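PDB 5LU3: glycoside hydrolase family 12 from Spirochaeta thermophila, which probably acts as a cellulase, the chain here being its family 64 carbohydrate-binding module, a calcium-bound domain that attaches to polysaccharide. Local coordinates for residues Leu19-Asp24 and Tyr67-Tyr72. Residues are numbered along the deposited sequence; the frame is centred on the assembly and turned at random.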
loop_
_atom_site.group_PDB
_atom_site.type_symbol
_atom_site.label_atom_id
_atom_site.label_comp_id
_atom_site.label_asym_id
_atom_site.label_seq_id
_atom_site.Cartn_x
_atom_site.Cartn_y
_atom_site.Cartn_z
ATOM N N LEU A 19 7.005 -4.015 -6.811
ATOM C CA LEU A 19 7.395 -2.667 -6.350
ATOM C C LEU A 19 6.506 -1.647 -7.047
ATOM O O LEU A 19 6.490 -1.583 -8.277
ATOM C CB LEU A 19 8.854 -2.401 -6.688
ATOM C CG LEU A 19 9.852 -3.383 -6.103
ATOM C CD1 LEU A 19 11.245 -3.065 -6.615
ATOM C CD2 LEU A 19 9.812 -3.343 -4.589
ATOM N N TRP A 20 5.807 -0.821 -6.264
ATOM C CA TRP A 20 4.911 0.198 -6.816
ATOM C C TRP A 20 5.245 1.527 -6.169
ATOM O O TRP A 20 5.721 1.558 -5.046
ATOM C CB TRP A 20 3.455 -0.095 -6.534
ATOM C CG TRP A 20 2.970 -1.387 -7.087
ATOM C CD1 TRP A 20 3.032 -1.796 -8.367
ATOM C CD2 TRP A 20 2.412 -2.470 -6.346
ATOM N NE1 TRP A 20 2.488 -3.046 -8.490
ATOM C CE2 TRP A 20 2.097 -3.482 -7.258
ATOM C CE3 TRP A 20 2.110 -2.663 -4.995
ATOM C CZ2 TRP A 20 1.504 -4.707 -6.852
ATOM C CZ3 TRP A 20 1.503 -3.864 -4.606
ATOM C CH2 TRP A 20 1.216 -4.850 -5.538
ATOM N N LYS A 21 4.932 2.621 -6.856
ATOM C CA LYS A 21 5.028 3.927 -6.233
ATOM C C LYS A 21 3.824 4.759 -6.595
ATOM O O LYS A 21 3.218 4.553 -7.637
ATOM C CB LYS A 21 6.339 4.642 -6.586
ATOM C CG LYS A 21 6.486 5.032 -8.034
ATOM C CD LYS A 21 7.820 5.680 -8.330
ATOM C CE LYS A 21 7.910 6.022 -9.811
ATOM N NZ LYS A 21 9.217 6.600 -10.161
ATOM N N THR A 22 3.478 5.687 -5.714
ATOM C CA THR A 22 2.386 6.601 -5.956
ATOM C C THR A 22 2.632 7.881 -5.216
ATOM O O THR A 22 3.281 7.891 -4.181
ATOM C CB THR A 22 1.026 5.974 -5.539
ATOM O OG1 THR A 22 -0.051 6.825 -5.899
ATOM C CG2 THR A 22 0.957 5.669 -4.053
ATOM N N ASP A 23 2.053 8.964 -5.713
ATOM C CA ASP A 23 2.017 10.202 -4.950
ATOM C C ASP A 23 0.594 10.534 -4.485
ATOM O O ASP A 23 0.337 11.692 -4.151
ATOM C CB ASP A 23 2.675 11.366 -5.692
ATOM C CG ASP A 23 1.925 11.800 -6.920
ATOM O OD1 ASP A 23 0.977 11.117 -7.313
ATOM O OD2 ASP A 23 2.282 12.860 -7.509
ATOM N N ASP A 24 -0.306 9.532 -4.441
ATOM C CA ASP A 24 -1.748 9.797 -4.280
ATOM C C ASP A 24 -2.255 9.592 -2.849
ATOM O O ASP A 24 -3.460 9.729 -2.627
ATOM C CB ASP A 24 -2.564 8.865 -5.194
ATOM C CG ASP A 24 -2.519 9.212 -6.610
ATOM O OD1 ASP A 24 -2.098 10.315 -6.985
ATOM O OD2 ASP A 24 -3.004 8.364 -7.436
ATOM N N TYR A 67 6.604 10.903 -2.518
ATOM C CA TYR A 67 6.064 9.645 -2.979
ATOM C C TYR A 67 6.012 8.595 -1.884
ATOM O O TYR A 67 6.669 8.675 -0.858
ATOM C CB TYR A 67 6.895 9.102 -4.167
ATOM C CG TYR A 67 6.422 9.621 -5.502
ATOM C CD1 TYR A 67 6.673 10.917 -5.918
ATOM C CD2 TYR A 67 5.730 8.798 -6.361
ATOM C CE1 TYR A 67 6.205 11.365 -7.156
ATOM C CE2 TYR A 67 5.260 9.217 -7.566
ATOM C CZ TYR A 67 5.485 10.492 -7.967
ATOM O OH TYR A 67 4.984 10.897 -9.192
ATOM N N TRP A 68 5.193 7.580 -2.161
ATOM C CA TRP A 68 5.109 6.381 -1.343
ATOM C C TRP A 68 5.612 5.206 -2.177
ATOM O O TRP A 68 5.054 4.916 -3.239
ATOM C CB TRP A 68 3.662 6.154 -0.834
ATOM C CG TRP A 68 3.255 7.174 0.189
ATOM C CD1 TRP A 68 3.331 7.043 1.529
ATOM C CD2 TRP A 68 2.743 8.475 -0.057
ATOM N NE1 TRP A 68 2.883 8.175 2.155
ATOM C CE2 TRP A 68 2.529 9.085 1.192
ATOM C CE3 TRP A 68 2.442 9.187 -1.209
ATOM C CZ2 TRP A 68 2.018 10.385 1.313
ATOM C CZ3 TRP A 68 1.937 10.476 -1.083
ATOM C CH2 TRP A 68 1.734 11.051 0.166
ATOM N N TYR A 69 6.663 4.554 -1.675
ATOM C CA TYR A 69 7.332 3.430 -2.325
ATOM C C TYR A 69 6.948 2.150 -1.603
ATOM O O TYR A 69 7.240 1.986 -0.418
ATOM C CB TYR A 69 8.856 3.649 -2.261
ATOM C CG TYR A 69 9.289 4.823 -3.104
ATOM C CD1 TYR A 69 9.611 4.663 -4.451
ATOM C CD2 TYR A 69 9.378 6.098 -2.573
ATOM C CE1 TYR A 69 9.969 5.733 -5.230
ATOM C CE2 TYR A 69 9.720 7.196 -3.380
ATOM C CZ TYR A 69 10.044 6.998 -4.706
ATOM O OH TYR A 69 10.409 8.054 -5.537
ATOM N N ILE A 70 6.252 1.279 -2.332
ATOM C CA ILE A 70 5.586 0.102 -1.764
ATOM C C ILE A 70 6.247 -1.163 -2.269
ATOM O O ILE A 70 6.410 -1.337 -3.478
ATOM C CB ILE A 70 4.111 0.109 -2.191
ATOM C CG1 ILE A 70 3.420 1.417 -1.795
ATOM C CG2 ILE A 70 3.388 -1.099 -1.613
ATOM C CD1 ILE A 70 2.492 1.940 -2.837
ATOM N N HIS A 71 6.588 -2.038 -1.325
ATOM C CA HIS A 71 7.108 -3.360 -1.631
ATOM C C HIS A 71 6.126 -4.390 -1.106
ATOM O O HIS A 71 5.835 -4.428 0.080
ATOM C CB HIS A 71 8.455 -3.504 -0.945
ATOM C CG HIS A 71 9.149 -4.799 -1.185
ATOM N ND1 HIS A 71 10.300 -5.113 -0.512
ATOM C CD2 HIS A 71 8.858 -5.885 -1.951
ATOM C CE1 HIS A 71 10.723 -6.311 -0.876
ATOM N NE2 HIS A 71 9.860 -6.805 -1.741
ATOM N N TYR A 72 5.585 -5.179 -2.036
ATOM C CA TYR A 72 4.591 -6.227 -1.766
ATOM C C TYR A 72 5.211 -7.588 -2.016
ATOM O O TYR A 72 5.891 -7.790 -3.034
ATOM C CB TYR A 72 3.441 -6.045 -2.740
ATOM C CG TYR A 72 2.358 -7.105 -2.837
ATOM C CD1 TYR A 72 2.580 -8.325 -3.489
ATOM C CD2 TYR A 72 1.082 -6.867 -2.331
ATOM C CE1 TYR A 72 1.556 -9.244 -3.648
ATOM C CE2 TYR A 72 0.048 -7.804 -2.475
ATOM C CZ TYR A 72 0.296 -8.989 -3.138
ATOM O OH TYR A 72 -0.735 -9.866 -3.312
HETATM O O HOH W 1 9.634 8.785 -8.226
#
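Lys21 and Tyr69 run alongside each other on one face of the sheet. Lys21 CB sits 3.6 Å from the carbonyl O of Trp68, with Tyr69 CD1 close by. Lys21 CG falls between the backbone N and carbonyl carbon (chi1 67°) and comes within 4.2 Å of Tyr67 CD2; CD then reaches Tyr69 CE1, and past CE the extended chain ends at NZ, which gives a hydrogen bond to a water that in turn donates to Tyr69 OH. That phenol is also tied to Asp65. The same water lies over the centre of the Tyr67 ring, on the face opposite Asp23. On its own side, Asp23 CB makes a CH-pi contact, 3.7 Å from the centroid of Tyr67 and 9° off the ring normal, while Tyr67 OH hydrogen-bonds to Glu5 OE2. An alanine in place of Tyr67 would probably leave Asp23 CB without the face it packs on and Glu5 without its hydroxyl partner.

On the other face, Trp20 CZ3 packs 3.5 Å from Tyr72 CB, and CH2 lies over the Tyr72 ring, the two ring planes inclined at 58°. Ile70 CG2 meets the Trp20 edge at CE3, and Val81 of the second sheet touches both Trp20 and Tyr72. Reciprocal backbone hydrogen bonds join Trp20 with Ile70 and Thr22 with Trp68. Beyond them, Thr22 OG1, also hydrogen-bonded to Met6 O, accepts from Asp24 N in an ST turn. Asp24 OD2 accepts from Leu8 N, and OD1 of both Asp23 and Asp24 binds calcium: an antiparallel strand pair of a beta-sandwich, leading into a calcium site to which Asp7 also contributes.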